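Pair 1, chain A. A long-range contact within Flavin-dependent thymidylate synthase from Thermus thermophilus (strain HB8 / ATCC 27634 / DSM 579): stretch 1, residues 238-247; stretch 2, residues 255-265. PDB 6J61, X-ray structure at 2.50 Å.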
# COMPACT_ATOMS: atom_id res chain seq x y z
N THR A 238 -0.87 28.58 -32.18
CA THR A 238 -2.25 28.25 -32.54
C THR A 238 -2.28 26.75 -32.79
O THR A 238 -1.24 26.15 -33.06
CB THR A 238 -2.71 28.95 -33.84
OG1 THR A 238 -1.85 28.56 -34.92
CG2 THR A 238 -2.68 30.46 -33.69
N PRO A 239 -3.46 26.13 -32.71
CA PRO A 239 -3.61 24.69 -32.93
C PRO A 239 -2.92 24.21 -34.21
O PRO A 239 -2.00 23.39 -34.16
CB PRO A 239 -5.12 24.52 -32.97
CG PRO A 239 -5.57 25.52 -31.94
CD PRO A 239 -4.74 26.73 -32.30
N GLU A 240 -3.38 24.74 -35.34
CA GLU A 240 -2.84 24.41 -36.66
C GLU A 240 -1.31 24.39 -36.69
O GLU A 240 -0.70 23.43 -37.17
CB GLU A 240 -3.36 25.43 -37.67
CG GLU A 240 -2.68 25.42 -39.04
CD GLU A 240 -3.17 24.30 -39.95
OE1 GLU A 240 -2.60 24.14 -41.05
OE2 GLU A 240 -4.12 23.58 -39.56
N VAL A 241 -0.69 25.45 -36.18
CA VAL A 241 0.77 25.56 -36.16
C VAL A 241 1.42 24.43 -35.37
O VAL A 241 2.36 23.79 -35.84
CB VAL A 241 1.20 26.91 -35.54
CG1 VAL A 241 2.72 27.03 -35.51
CG2 VAL A 241 0.60 28.06 -36.33
N TYR A 242 0.91 24.21 -34.16
CA TYR A 242 1.42 23.18 -33.27
C TYR A 242 1.31 21.83 -33.96
O TYR A 242 2.27 21.07 -34.01
CB TYR A 242 0.62 23.17 -31.95
CG TYR A 242 1.24 22.34 -30.83
CD1 TYR A 242 2.63 22.29 -30.65
CD2 TYR A 242 0.45 21.64 -29.93
CE1 TYR A 242 3.19 21.56 -29.61
CE2 TYR A 242 1.01 20.90 -28.89
CZ TYR A 242 2.38 20.87 -28.74
OH TYR A 242 2.95 20.14 -27.72
N GLU A 243 0.13 21.57 -34.50
CA GLU A 243 -0.14 20.33 -35.19
C GLU A 243 0.88 20.04 -36.30
O GLU A 243 1.48 18.97 -36.32
CB GLU A 243 -1.54 20.35 -35.78
CG GLU A 243 -1.90 19.09 -36.52
CD GLU A 243 -3.23 19.23 -37.22
OE1 GLU A 243 -3.36 20.17 -38.03
OE2 GLU A 243 -4.13 18.41 -36.95
N LYS A 244 1.07 20.98 -37.21
CA LYS A 244 2.04 20.75 -38.28
C LYS A 244 3.40 20.37 -37.69
O LYS A 244 3.98 19.36 -38.07
CB LYS A 244 2.18 21.99 -39.18
CG LYS A 244 1.04 22.16 -40.18
CD LYS A 244 1.28 23.31 -41.15
CE LYS A 244 0.12 23.43 -42.15
NZ LYS A 244 0.24 24.60 -43.07
N ALA A 245 3.88 21.18 -36.75
CA ALA A 245 5.16 20.92 -36.10
C ALA A 245 5.25 19.50 -35.55
O ALA A 245 6.28 18.84 -35.67
CB ALA A 245 5.40 21.94 -34.99
N LEU A 246 4.17 19.02 -34.94
CA LEU A 246 4.14 17.68 -34.37
C LEU A 246 4.21 16.61 -35.46
O LEU A 246 5.12 15.77 -35.46
CB LEU A 246 2.88 17.48 -33.52
CG LEU A 246 2.77 18.35 -32.26
CD1 LEU A 246 1.38 18.21 -31.68
CD2 LEU A 246 3.81 17.95 -31.25
N SER A 247 3.24 16.63 -36.38
CA SER A 247 3.19 15.65 -37.47
C SER A 247 4.51 15.68 -38.22
O SER A 247 4.92 14.69 -38.82
CB SER A 247 2.04 15.96 -38.43
OG SER A 247 2.29 17.16 -39.13
N ARG A 255 -2.37 10.17 -30.94
CA ARG A 255 -1.21 10.82 -30.32
C ARG A 255 -1.28 12.32 -30.62
O ARG A 255 -1.19 13.15 -29.72
CB ARG A 255 0.10 10.25 -30.88
CG ARG A 255 0.83 9.29 -29.96
CD ARG A 255 1.13 9.93 -28.60
NE ARG A 255 2.37 10.71 -28.52
CZ ARG A 255 3.58 10.22 -28.78
NH1 ARG A 255 3.73 8.95 -29.13
NH2 ARG A 255 4.66 10.99 -28.64
N LEU A 256 -1.45 12.64 -31.89
CA LEU A 256 -1.53 14.03 -32.34
C LEU A 256 -2.69 14.77 -31.69
O LEU A 256 -2.51 15.82 -31.08
CB LEU A 256 -1.69 14.09 -33.86
CG LEU A 256 -0.71 14.91 -34.70
CD1 LEU A 256 -1.42 15.30 -35.98
CD2 LEU A 256 -0.24 16.16 -33.97
N LYS A 257 -3.89 14.23 -31.85
CA LYS A 257 -5.08 14.85 -31.29
C LYS A 257 -4.87 15.11 -29.80
O LYS A 257 -5.11 16.22 -29.30
CB LYS A 257 -6.29 13.95 -31.50
CG LYS A 257 -7.58 14.50 -30.95
CD LYS A 257 -8.77 13.66 -31.36
CE LYS A 257 -10.04 14.11 -30.65
NZ LYS A 257 -10.31 15.57 -30.87
N GLU A 258 -4.41 14.09 -29.09
CA GLU A 258 -4.15 14.19 -27.66
C GLU A 258 -3.14 15.28 -27.34
O GLU A 258 -3.38 16.12 -26.46
CB GLU A 258 -3.66 12.85 -27.12
CG GLU A 258 -4.74 11.79 -27.03
CD GLU A 258 -4.17 10.39 -26.85
OE1 GLU A 258 -3.02 10.26 -26.38
OE2 GLU A 258 -4.87 9.41 -27.17
N ALA A 259 -2.00 15.28 -28.04
CA ALA A 259 -0.96 16.27 -27.81
C ALA A 259 -1.52 17.68 -27.93
O ALA A 259 -1.13 18.60 -27.20
CB ALA A 259 0.18 16.08 -28.82
N LEU A 260 -2.45 17.86 -28.86
CA LEU A 260 -3.07 19.15 -29.06
C LEU A 260 -4.04 19.40 -27.92
O LEU A 260 -4.07 20.49 -27.34
CB LEU A 260 -3.83 19.18 -30.39
CG LEU A 260 -3.02 19.11 -31.68
CD1 LEU A 260 -3.96 19.05 -32.87
CD2 LEU A 260 -2.10 20.29 -31.78
N GLU A 261 -4.83 18.38 -27.59
CA GLU A 261 -5.81 18.50 -26.51
C GLU A 261 -5.16 18.73 -25.15
O GLU A 261 -5.83 19.08 -24.19
CB GLU A 261 -6.72 17.25 -26.48
CG GLU A 261 -7.53 17.05 -27.76
CD GLU A 261 -8.54 15.90 -27.69
OE1 GLU A 261 -8.12 14.74 -27.45
OE2 GLU A 261 -9.75 16.14 -27.89
N LYS A 262 -3.85 18.55 -25.08
CA LYS A 262 -3.11 18.77 -23.84
C LYS A 262 -2.82 20.25 -23.65
O LYS A 262 -2.70 20.72 -22.52
CB LYS A 262 -1.77 18.03 -23.86
CG LYS A 262 -1.84 16.52 -23.78
CD LYS A 262 -0.41 15.98 -23.74
CE LYS A 262 -0.34 14.48 -23.69
NZ LYS A 262 1.09 14.10 -23.68
N VAL A 263 -2.70 20.97 -24.76
CA VAL A 263 -2.40 22.39 -24.74
C VAL A 263 -3.64 23.27 -24.93
O VAL A 263 -3.75 24.34 -24.33
CB VAL A 263 -1.37 22.74 -25.86
CG1 VAL A 263 -1.31 24.24 -26.09
CG2 VAL A 263 0.01 22.21 -25.48
N PHE A 264 -4.57 22.81 -25.75
CA PHE A 264 -5.76 23.59 -26.06
C PHE A 264 -7.09 23.00 -25.61
O PHE A 264 -7.93 23.71 -25.05
CB PHE A 264 -5.80 23.84 -27.56
CG PHE A 264 -4.63 24.62 -28.08
CD1 PHE A 264 -4.51 25.98 -27.81
CD2 PHE A 264 -3.66 24.00 -28.85
CE1 PHE A 264 -3.42 26.71 -28.30
CE2 PHE A 264 -2.57 24.72 -29.35
CZ PHE A 264 -2.46 26.08 -29.07
N GLY A 265 -7.30 21.71 -25.87
CA GLY A 265 -8.55 21.07 -25.51
C GLY A 265 -8.59 20.56 -24.08
O GLY A 265 -9.56 19.83 -23.77

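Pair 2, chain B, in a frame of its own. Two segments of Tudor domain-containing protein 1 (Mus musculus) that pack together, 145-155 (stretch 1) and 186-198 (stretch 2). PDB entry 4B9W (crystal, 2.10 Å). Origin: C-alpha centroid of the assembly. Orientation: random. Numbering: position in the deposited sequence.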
# COMPACT_ATOMS: atom_id res chain seq x y z
N LYS B 145 1.02 -17.30 -3.18
CA LYS B 145 -0.38 -17.67 -2.91
C LYS B 145 -0.46 -18.95 -2.07
O LYS B 145 -1.26 -19.05 -1.14
CB LYS B 145 -1.15 -17.95 -4.20
CG LYS B 145 -1.53 -16.75 -5.02
CD LYS B 145 -2.41 -17.15 -6.20
CE LYS B 145 -1.64 -17.84 -7.32
NZ LYS B 145 -2.47 -18.02 -8.53
N GLU B 146 0.36 -19.93 -2.44
CA GLU B 146 0.45 -21.22 -1.72
C GLU B 146 0.84 -21.03 -0.26
O GLU B 146 0.20 -21.60 0.62
CB GLU B 146 1.46 -22.18 -2.41
CG GLU B 146 1.20 -23.68 -2.18
CD GLU B 146 2.35 -24.59 -2.65
OE1 GLU B 146 3.29 -24.10 -3.31
OE2 GLU B 146 2.32 -25.81 -2.36
N ALA B 147 1.87 -20.23 0.01
CA ALA B 147 2.29 -19.95 1.40
C ALA B 147 1.16 -19.23 2.13
O ALA B 147 0.83 -19.54 3.29
CB ALA B 147 3.57 -19.13 1.44
N THR B 148 0.52 -18.29 1.45
CA THR B 148 -0.57 -17.53 2.08
C THR B 148 -1.81 -18.40 2.33
O THR B 148 -2.40 -18.35 3.41
CB THR B 148 -0.86 -16.24 1.28
OG1 THR B 148 0.32 -15.42 1.28
CG2 THR B 148 -2.01 -15.47 1.90
N ALA B 149 -2.20 -19.22 1.36
CA ALA B 149 -3.36 -20.10 1.53
C ALA B 149 -3.12 -21.20 2.59
O ALA B 149 -4.04 -21.61 3.33
CB ALA B 149 -3.78 -20.69 0.19
N ARG B 150 -1.88 -21.66 2.70
CA ARG B 150 -1.57 -22.62 3.76
C ARG B 150 -1.72 -21.95 5.13
O ARG B 150 -2.35 -22.51 6.02
CB ARG B 150 -0.18 -23.25 3.58
CG ARG B 150 0.19 -24.26 4.66
CD ARG B 150 -0.94 -25.24 5.00
NE ARG B 150 -1.08 -26.34 4.04
CZ ARG B 150 -2.24 -26.87 3.62
NH1 ARG B 150 -3.45 -26.43 3.99
NH2 ARG B 150 -2.18 -27.87 2.77
N PHE B 151 -1.17 -20.75 5.27
CA PHE B 151 -1.28 -19.95 6.48
C PHE B 151 -2.76 -19.78 6.87
O PHE B 151 -3.11 -20.04 8.00
CB PHE B 151 -0.54 -18.59 6.29
CG PHE B 151 -0.57 -17.65 7.48
CD1 PHE B 151 -0.51 -18.11 8.79
CD2 PHE B 151 -0.58 -16.27 7.27
CE1 PHE B 151 -0.52 -17.23 9.86
CE2 PHE B 151 -0.60 -15.39 8.33
CZ PHE B 151 -0.56 -15.87 9.64
N GLN B 152 -3.58 -19.36 5.90
CA GLN B 152 -5.02 -19.13 6.09
C GLN B 152 -5.73 -20.40 6.61
O GLN B 152 -6.54 -20.34 7.54
CB GLN B 152 -5.63 -18.65 4.75
CG GLN B 152 -7.13 -18.68 4.63
CD GLN B 152 -7.79 -17.72 5.57
OE1 GLN B 152 -7.20 -16.72 5.99
NE2 GLN B 152 -9.05 -18.00 5.91
N ALA B 153 -5.39 -21.55 6.02
CA ALA B 153 -5.92 -22.84 6.45
C ALA B 153 -5.47 -23.20 7.89
O ALA B 153 -6.18 -23.93 8.61
CB ALA B 153 -5.55 -23.95 5.44
N CYS B 154 -4.32 -22.67 8.34
CA CYS B 154 -3.92 -22.81 9.77
C CYS B 154 -4.68 -21.91 10.75
O CYS B 154 -4.63 -22.17 11.94
CB CYS B 154 -2.44 -22.48 9.99
SG CYS B 154 -1.30 -23.51 9.09
N VAL B 155 -5.31 -20.85 10.29
CA VAL B 155 -5.96 -19.92 11.23
C VAL B 155 -7.48 -19.84 11.08
O VAL B 155 -8.16 -19.42 12.03
CB VAL B 155 -5.37 -18.49 11.16
CG1 VAL B 155 -3.85 -18.52 11.21
CG2 VAL B 155 -5.84 -17.76 9.90
N ILE B 186 2.72 -24.64 16.30
CA ILE B 186 3.27 -23.31 16.03
C ILE B 186 3.22 -23.11 14.53
O ILE B 186 3.84 -23.89 13.75
CB ILE B 186 4.71 -23.16 16.54
CG1 ILE B 186 4.77 -23.49 18.04
CG2 ILE B 186 5.22 -21.74 16.26
CD1 ILE B 186 6.09 -23.15 18.72
N ILE B 187 2.49 -22.08 14.11
CA ILE B 187 2.10 -21.96 12.72
C ILE B 187 3.34 -21.85 11.81
O ILE B 187 3.43 -22.54 10.78
CB ILE B 187 1.10 -20.80 12.53
CG1 ILE B 187 -0.12 -20.93 13.48
CG2 ILE B 187 0.66 -20.72 11.07
CD1 ILE B 187 -0.79 -22.28 13.51
N SER B 188 4.33 -21.06 12.22
CA SER B 188 5.61 -20.96 11.48
C SER B 188 6.26 -22.34 11.20
O SER B 188 6.75 -22.59 10.09
CB SER B 188 6.59 -20.03 12.21
OG SER B 188 7.04 -20.59 13.45
N ASP B 189 6.26 -23.22 12.20
CA ASP B 189 6.76 -24.58 12.02
C ASP B 189 6.14 -25.22 10.81
O ASP B 189 6.84 -25.82 10.00
CB ASP B 189 6.44 -25.49 13.22
CG ASP B 189 7.08 -26.89 13.08
OD1 ASP B 189 8.33 -26.99 13.12
OD2 ASP B 189 6.34 -27.89 12.91
N VAL B 190 4.82 -25.12 10.73
CA VAL B 190 4.06 -25.68 9.62
C VAL B 190 4.59 -25.16 8.31
O VAL B 190 4.92 -25.95 7.42
CB VAL B 190 2.56 -25.33 9.73
CG1 VAL B 190 1.79 -25.90 8.57
CG2 VAL B 190 2.00 -25.80 11.08
N LEU B 191 4.67 -23.83 8.18
CA LEU B 191 5.11 -23.19 6.93
C LEU B 191 6.58 -23.50 6.57
O LEU B 191 6.92 -23.61 5.38
CB LEU B 191 4.91 -21.68 7.00
CG LEU B 191 3.48 -21.15 7.20
CD1 LEU B 191 3.44 -19.63 7.02
CD2 LEU B 191 2.48 -21.81 6.26
N ILE B 192 7.44 -23.63 7.57
CA ILE B 192 8.85 -23.95 7.32
C ILE B 192 8.96 -25.41 6.89
O ILE B 192 9.55 -25.71 5.87
CB ILE B 192 9.74 -23.69 8.55
CG1 ILE B 192 9.69 -22.21 8.94
CG2 ILE B 192 11.18 -24.13 8.26
CD1 ILE B 192 10.14 -21.91 10.34
N ARG B 193 8.38 -26.30 7.70
CA ARG B 193 8.40 -27.74 7.43
C ARG B 193 7.92 -28.04 6.02
O ARG B 193 8.50 -28.88 5.33
CB ARG B 193 7.51 -28.49 8.44
CG ARG B 193 8.04 -29.85 8.81
CD ARG B 193 6.95 -30.85 9.17
NE ARG B 193 7.36 -32.23 8.85
CZ ARG B 193 6.63 -33.32 9.09
NH1 ARG B 193 5.43 -33.24 9.66
NH2 ARG B 193 7.10 -34.52 8.76
N GLU B 194 6.86 -27.36 5.59
CA GLU B 194 6.24 -27.61 4.29
C GLU B 194 6.98 -26.94 3.14
O GLU B 194 6.52 -27.01 2.00
CB GLU B 194 4.80 -27.11 4.29
CG GLU B 194 3.95 -27.64 5.43
CD GLU B 194 2.86 -28.57 4.99
OE1 GLU B 194 3.10 -29.32 4.01
OE2 GLU B 194 1.79 -28.56 5.62
N GLN B 195 8.09 -26.26 3.42
CA GLN B 195 8.94 -25.65 2.40
C GLN B 195 8.31 -24.41 1.75
O GLN B 195 8.80 -23.94 0.73
CB GLN B 195 9.32 -26.66 1.30
CG GLN B 195 9.61 -28.08 1.75
CD GLN B 195 11.05 -28.26 2.17
OE1 GLN B 195 11.33 -28.43 3.36
NE2 GLN B 195 11.97 -28.20 1.21
N LEU B 196 7.27 -23.86 2.37
CA LEU B 196 6.54 -22.74 1.81
C LEU B 196 7.18 -21.40 2.18
O LEU B 196 6.92 -20.38 1.52
CB LEU B 196 5.10 -22.75 2.30
CG LEU B 196 4.34 -24.04 2.02
CD1 LEU B 196 2.94 -23.92 2.57
CD2 LEU B 196 4.32 -24.34 0.52
N VAL B 197 7.99 -21.39 3.23
CA VAL B 197 8.71 -20.18 3.66
C VAL B 197 10.08 -20.58 4.21
O VAL B 197 10.34 -21.74 4.47
CB VAL B 197 7.93 -19.37 4.72
CG1 VAL B 197 6.49 -19.11 4.27
CG2 VAL B 197 7.94 -20.09 6.06
N LEU B 198 10.96 -19.61 4.35
CA LEU B 198 12.32 -19.87 4.80
C LEU B 198 12.51 -19.30 6.18
O LEU B 198 11.90 -18.28 6.50
CB LEU B 198 13.35 -19.24 3.85
CG LEU B 198 13.70 -19.99 2.57
CD1 LEU B 198 14.92 -19.33 1.97
CD2 LEU B 198 13.93 -21.47 2.85

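The sharpest difference lies at the end of the second helix. In pair 1 the helix is followed by Phe264(A), whose ring lies under the first turn of the opposing helix: Pro239(A) CG sits 3.9 Å from the ring centroid, over the face, in a CH-pi contact, and Pro239(A) CG is also 3.9 Å from Phe264(A) CD2. In pair 2 the matching residue, Gln195(B), has positive phi (72°), ends the helix in a Schellman motif and makes no contact across the pair. Leu196(B), which has no counterpart in pair 1, does the covering instead. It buries 84 Å², with Leu196(B) CB 4.0 Å from Ala147(B) CB and Leu196(B) CD1 3.3 Å from Arg150(B) CB. Since Ala147(B) matches Pro239(A), the same first-turn position is covered by an aromatic face in one pair and by a leucine one residue further on in the other.

The shared frame is a pair of roughly antiparallel helices, at 139° with axes 10.1 Å apart in pair 1 and at 145° and 10.2 Å in pair 2. Fourteen central residues superpose to 0.4 Å, and the buried areas, 484 and 488 Å², are nearly equal. No hydrogen bond crosses either contact.

The best-conserved solution is Leu260(A) = Leu191(B), whose side-chain centres fall 0.3 Å apart; both have chi1 m and chi2 t, and both start sideways before their ends come nearer the other helix. Leu260(A) is a knob among Pro239(A), Tyr242(A), Glu243(A) and Leu246(A), with Leu260(A) CD2 3.4 Å from Tyr242(A) CD2. Leu191(B) CD2 lies 3.7 Å from Arg150(B) CG, so at the position Tyr242(A) = Arg150(B) an aromatic ring and the aliphatic part of an arginine meet the matching leucine. Tyr242(A) CE2 also lies 3.8 Å from Val263(A) CG2. At the position matching Val263(A), Glu194(B) puts OE2 4.0 Å from Arg150(B) NE, a long salt bridge with the oxygen well out of the guanidinium plane, so charge attraction replaces apolar contact.

Toward the other end, the large and small residues are redistributed. Leu246(A) CB packs 3.4 Å from Leu256(A) CD2, and Leu246(A) CD1 lies 3.8 Å from Ala259(A) CB. The counterparts are Cys154(B), Ile187(B) and Val190(B): the shorter cysteine faces a larger valine, and Cys154(B) SG lies 3.9 Å from Val190(B) CG1 and Cys154(B) CB 3.7 Å from Ile187(B) CG2. Ile187(B) CG2 also meets the ring edge of Phe151(B) at CD1, 3.7 Å away, where Glu243(A) offers CG to Leu256(A) CD1 at 3.9 Å.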